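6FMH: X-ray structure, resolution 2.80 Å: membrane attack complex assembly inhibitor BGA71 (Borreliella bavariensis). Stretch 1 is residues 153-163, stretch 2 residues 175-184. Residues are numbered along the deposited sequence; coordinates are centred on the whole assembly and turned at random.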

# COMPACT_ATOMS: atom_id res chain seq x y z
N LYS A 153 -17.64 -10.43 13.59
CA LYS A 153 -18.68 -11.25 14.18
C LYS A 153 -19.27 -10.45 15.36
O LYS A 153 -20.46 -10.14 15.36
CB LYS A 153 -18.11 -12.58 14.62
CG LYS A 153 -19.10 -13.73 14.67
CD LYS A 153 -19.32 -14.34 13.27
CE LYS A 153 -20.34 -15.50 13.33
NZ LYS A 153 -20.75 -16.00 11.98
N LYS A 154 -18.40 -9.98 16.24
CA LYS A 154 -18.80 -9.17 17.35
C LYS A 154 -19.55 -7.94 16.94
O LYS A 154 -20.54 -7.59 17.58
CB LYS A 154 -17.60 -8.73 18.17
CG LYS A 154 -17.97 -8.38 19.60
CD LYS A 154 -17.96 -9.60 20.48
CE LYS A 154 -18.60 -9.36 21.83
NZ LYS A 154 -19.87 -10.12 22.06
N LEU A 155 -19.10 -7.26 15.89
CA LEU A 155 -19.75 -6.03 15.42
C LEU A 155 -21.20 -6.25 14.90
O LEU A 155 -22.08 -5.40 15.08
CB LEU A 155 -18.90 -5.35 14.38
CG LEU A 155 -19.36 -3.97 13.85
CD1 LEU A 155 -19.65 -2.98 14.96
CD2 LEU A 155 -18.33 -3.40 12.91
N ASN A 156 -21.46 -7.41 14.32
CA ASN A 156 -22.82 -7.71 13.86
C ASN A 156 -23.77 -8.00 15.01
O ASN A 156 -24.95 -7.59 14.99
CB ASN A 156 -22.80 -8.79 12.83
CG ASN A 156 -22.38 -8.25 11.51
OD1 ASN A 156 -23.15 -7.57 10.86
ND2 ASN A 156 -21.12 -8.51 11.11
N GLU A 157 -23.21 -8.67 16.02
CA GLU A 157 -23.92 -8.95 17.24
C GLU A 157 -24.29 -7.64 17.98
O GLU A 157 -25.36 -7.50 18.56
CB GLU A 157 -23.14 -9.88 18.18
CG GLU A 157 -23.73 -9.70 19.54
CD GLU A 157 -22.95 -10.26 20.65
OE1 GLU A 157 -21.74 -10.34 20.54
OE2 GLU A 157 -23.54 -10.62 21.65
N THR A 158 -23.42 -6.66 17.89
CA THR A 158 -23.67 -5.38 18.47
C THR A 158 -24.76 -4.57 17.73
O THR A 158 -25.66 -4.03 18.38
CB THR A 158 -22.36 -4.63 18.51
OG1 THR A 158 -21.54 -5.21 19.51
CG2 THR A 158 -22.55 -3.14 18.84
N ILE A 159 -24.72 -4.55 16.41
CA ILE A 159 -25.78 -3.94 15.61
C ILE A 159 -27.14 -4.55 15.94
O ILE A 159 -28.13 -3.84 16.12
CB ILE A 159 -25.54 -4.07 14.08
CG1 ILE A 159 -24.19 -3.42 13.64
CG2 ILE A 159 -26.73 -3.54 13.31
CD1 ILE A 159 -24.06 -1.93 13.83
N ASP A 160 -27.21 -5.88 15.97
CA ASP A 160 -28.44 -6.54 16.31
C ASP A 160 -28.89 -6.17 17.73
O ASP A 160 -30.07 -5.88 17.95
CB ASP A 160 -28.25 -8.03 16.27
CG ASP A 160 -28.00 -8.53 14.93
OD1 ASP A 160 -28.02 -7.74 13.94
OD2 ASP A 160 -27.74 -9.74 14.85
N ASP A 161 -27.97 -6.26 18.69
CA ASP A 161 -28.28 -5.91 20.08
C ASP A 161 -28.81 -4.51 20.19
O ASP A 161 -29.74 -4.26 20.94
CB ASP A 161 -27.02 -6.05 20.95
CG ASP A 161 -26.78 -7.47 21.44
OD1 ASP A 161 -27.62 -8.37 21.22
OD2 ASP A 161 -25.71 -7.70 22.05
N TYR A 162 -28.24 -3.62 19.43
CA TYR A 162 -28.67 -2.22 19.45
C TYR A 162 -30.10 -2.07 18.95
O TYR A 162 -30.90 -1.40 19.57
CB TYR A 162 -27.72 -1.37 18.60
CG TYR A 162 -28.01 0.11 18.65
CD1 TYR A 162 -27.52 0.89 19.71
CD2 TYR A 162 -28.74 0.77 17.63
CE1 TYR A 162 -27.78 2.26 19.77
CE2 TYR A 162 -28.97 2.11 17.68
CZ TYR A 162 -28.51 2.84 18.75
OH TYR A 162 -28.74 4.18 18.81
N ASN A 163 -30.41 -2.71 17.83
CA ASN A 163 -31.74 -2.64 17.28
C ASN A 163 -32.80 -3.27 18.16
O ASN A 163 -33.98 -2.81 18.15
CB ASN A 163 -31.79 -3.28 15.91
CG ASN A 163 -31.09 -2.45 14.89
OD1 ASN A 163 -31.09 -1.24 14.97
ND2 ASN A 163 -30.46 -3.10 13.94
N ALA A 175 -25.65 2.87 29.51
CA ALA A 175 -25.70 1.44 29.26
C ALA A 175 -24.88 1.18 28.03
O ALA A 175 -24.06 0.27 28.02
CB ALA A 175 -27.13 0.95 29.08
N LEU A 176 -25.12 1.99 26.99
CA LEU A 176 -24.43 1.85 25.71
C LEU A 176 -22.92 1.87 25.92
O LEU A 176 -22.22 0.96 25.48
CB LEU A 176 -24.82 2.96 24.77
CG LEU A 176 -24.13 2.92 23.40
CD1 LEU A 176 -24.51 1.65 22.67
CD2 LEU A 176 -24.55 4.15 22.60
N ALA A 177 -22.46 2.86 26.68
CA ALA A 177 -21.05 3.03 26.98
C ALA A 177 -20.48 1.79 27.66
O ALA A 177 -19.36 1.37 27.35
CB ALA A 177 -20.84 4.21 27.87
N THR A 178 -21.24 1.19 28.57
CA THR A 178 -20.72 0.05 29.27
C THR A 178 -20.56 -1.13 28.32
O THR A 178 -19.54 -1.83 28.36
CB THR A 178 -21.63 -0.34 30.44
OG1 THR A 178 -21.79 0.79 31.28
CG2 THR A 178 -21.10 -1.47 31.23
N TYR A 179 -21.54 -1.30 27.46
CA TYR A 179 -21.52 -2.37 26.51
C TYR A 179 -20.29 -2.27 25.59
O TYR A 179 -19.61 -3.27 25.32
CB TYR A 179 -22.82 -2.36 25.72
CG TYR A 179 -22.94 -3.43 24.68
CD1 TYR A 179 -22.31 -3.33 23.46
CD2 TYR A 179 -23.76 -4.52 24.89
CE1 TYR A 179 -22.45 -4.32 22.52
CE2 TYR A 179 -23.93 -5.51 23.93
CZ TYR A 179 -23.27 -5.42 22.75
OH TYR A 179 -23.38 -6.42 21.83
N MET A 180 -20.08 -1.09 25.01
CA MET A 180 -18.99 -0.91 24.08
C MET A 180 -17.68 -1.14 24.81
O MET A 180 -16.78 -1.78 24.26
CB MET A 180 -19.03 0.49 23.51
CG MET A 180 -20.18 0.75 22.55
SD MET A 180 -20.41 -0.34 21.16
CE MET A 180 -19.07 -0.00 20.18
N LYS A 181 -17.59 -0.68 26.07
CA LYS A 181 -16.40 -0.93 26.88
C LYS A 181 -16.13 -2.45 27.09
O LYS A 181 -14.99 -2.90 26.97
CB LYS A 181 -16.53 -0.23 28.23
CG LYS A 181 -15.99 1.18 28.23
CD LYS A 181 -16.11 1.88 29.57
CE LYS A 181 -17.52 2.40 29.80
NZ LYS A 181 -17.62 3.30 31.00
N GLU A 182 -17.17 -3.21 27.45
CA GLU A 182 -17.03 -4.62 27.83
C GLU A 182 -16.86 -5.58 26.60
O GLU A 182 -16.37 -6.72 26.74
CB GLU A 182 -18.15 -5.06 28.83
CG GLU A 182 -18.19 -4.19 30.14
CD GLU A 182 -16.84 -4.07 30.90
OE1 GLU A 182 -16.27 -5.13 31.24
OE2 GLU A 182 -16.33 -2.94 31.18
N ASN A 183 -17.22 -5.12 25.40
CA ASN A 183 -17.15 -5.98 24.22
C ASN A 183 -16.04 -5.58 23.29
O ASN A 183 -15.80 -6.22 22.28
CB ASN A 183 -18.49 -5.95 23.52
CG ASN A 183 -19.55 -6.57 24.37
OD1 ASN A 183 -19.63 -7.82 24.50
ND2 ASN A 183 -20.44 -5.74 24.88
N TYR A 184 -15.40 -4.46 23.58
CA TYR A 184 -14.28 -4.03 22.77
C TYR A 184 -13.12 -3.59 23.63
O TYR A 184 -12.58 -2.53 23.43
CB TYR A 184 -14.78 -2.93 21.80
CG TYR A 184 -15.88 -3.48 20.88
CD1 TYR A 184 -15.56 -4.21 19.76
CD2 TYR A 184 -17.20 -3.27 21.16
CE1 TYR A 184 -16.54 -4.70 18.93
CE2 TYR A 184 -18.19 -3.77 20.35
CZ TYR A 184 -17.87 -4.49 19.23
OH TYR A 184 -18.89 -4.96 18.39

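The two stretches are helical segments of one chain that run nearly antiparallel: their N-to-C directions differ by 165°, and the axes approach no closer than 11.9 Å. Nearest CA atoms define the register, with Lys154 CA 7.8 Å from Asn183 CA, Thr158 CA 8.6 Å from Met180 CA, and Tyr162 CA 8.6 Å from Leu176 CA. The steps of three and four residues are those expected when one side of each helix faces its partner. This spacing leaves room for long side chains, and the contact buries 415 Å² in total.

Thr158 and two tyrosine hydroxyls form the polar centre. Thr158 points toward the second helix, and its m rotamer (chi1 -72°) sets OG1 within 2.9 Å of Tyr184 OH, a hydrogen bond in which either hydroxyl could donate. Thr158 OG1 also lies 3.2 Å from Tyr179 OH, a distance suited to a hydrogen bond, while CG2 sits 4.2 Å from Met180 SD.

Tyr179 extends with chi1 at 180° (t), carrying its ring across the gap so that the hydroxyl arrives between Thr158 and Asp161. Its direction of donation is clear: Tyr179 OH gives its proton to Asp161 OD2 at 2.7 Å. Asp161, in the m rotamer (chi1 -84°) with chi2 at -6°, points toward the partner helix and presents that carboxylate oxygen near the plane of the tyrosine ring, where a phenol proton can reach it.

Tyr184 follows another route. Its backbone (phi/psi -134/46) has left helical values, and its CA-to-CB bond points sideways, yet chi1 of -60° (m) brings the end of the side chain to stretch 1. Tyr184 OH stands 3.3 Å from Leu155 CA and 3.7 Å from Lys154 CG, so the phenol packs against the helix surface as well as bonding to Thr158.

Lys154 starts toward stretch 2 with chi1 t and chi2 p, but its amine is engaged within its own helix: Lys154 NZ forms a very short 2.4 Å salt bridge with Glu157 OE1. Along the way, Lys154 CE passes 3.2 Å from Asn183 OD1. The other end of that amide is held by its own stretch, since Asn183 ND2 donates to Tyr179 O at 2.6 Å with an N-H...acceptor angle of 147°.

At the far end the chemistry turns apolar. Leu176 (t, p) points toward stretch 1, and its CD1 meets Tyr162 CD1 at 4.3 Å, at the edge of the Tyr162 ring. Tyr162, also t at chi1, starts sideways but its end comes nearer.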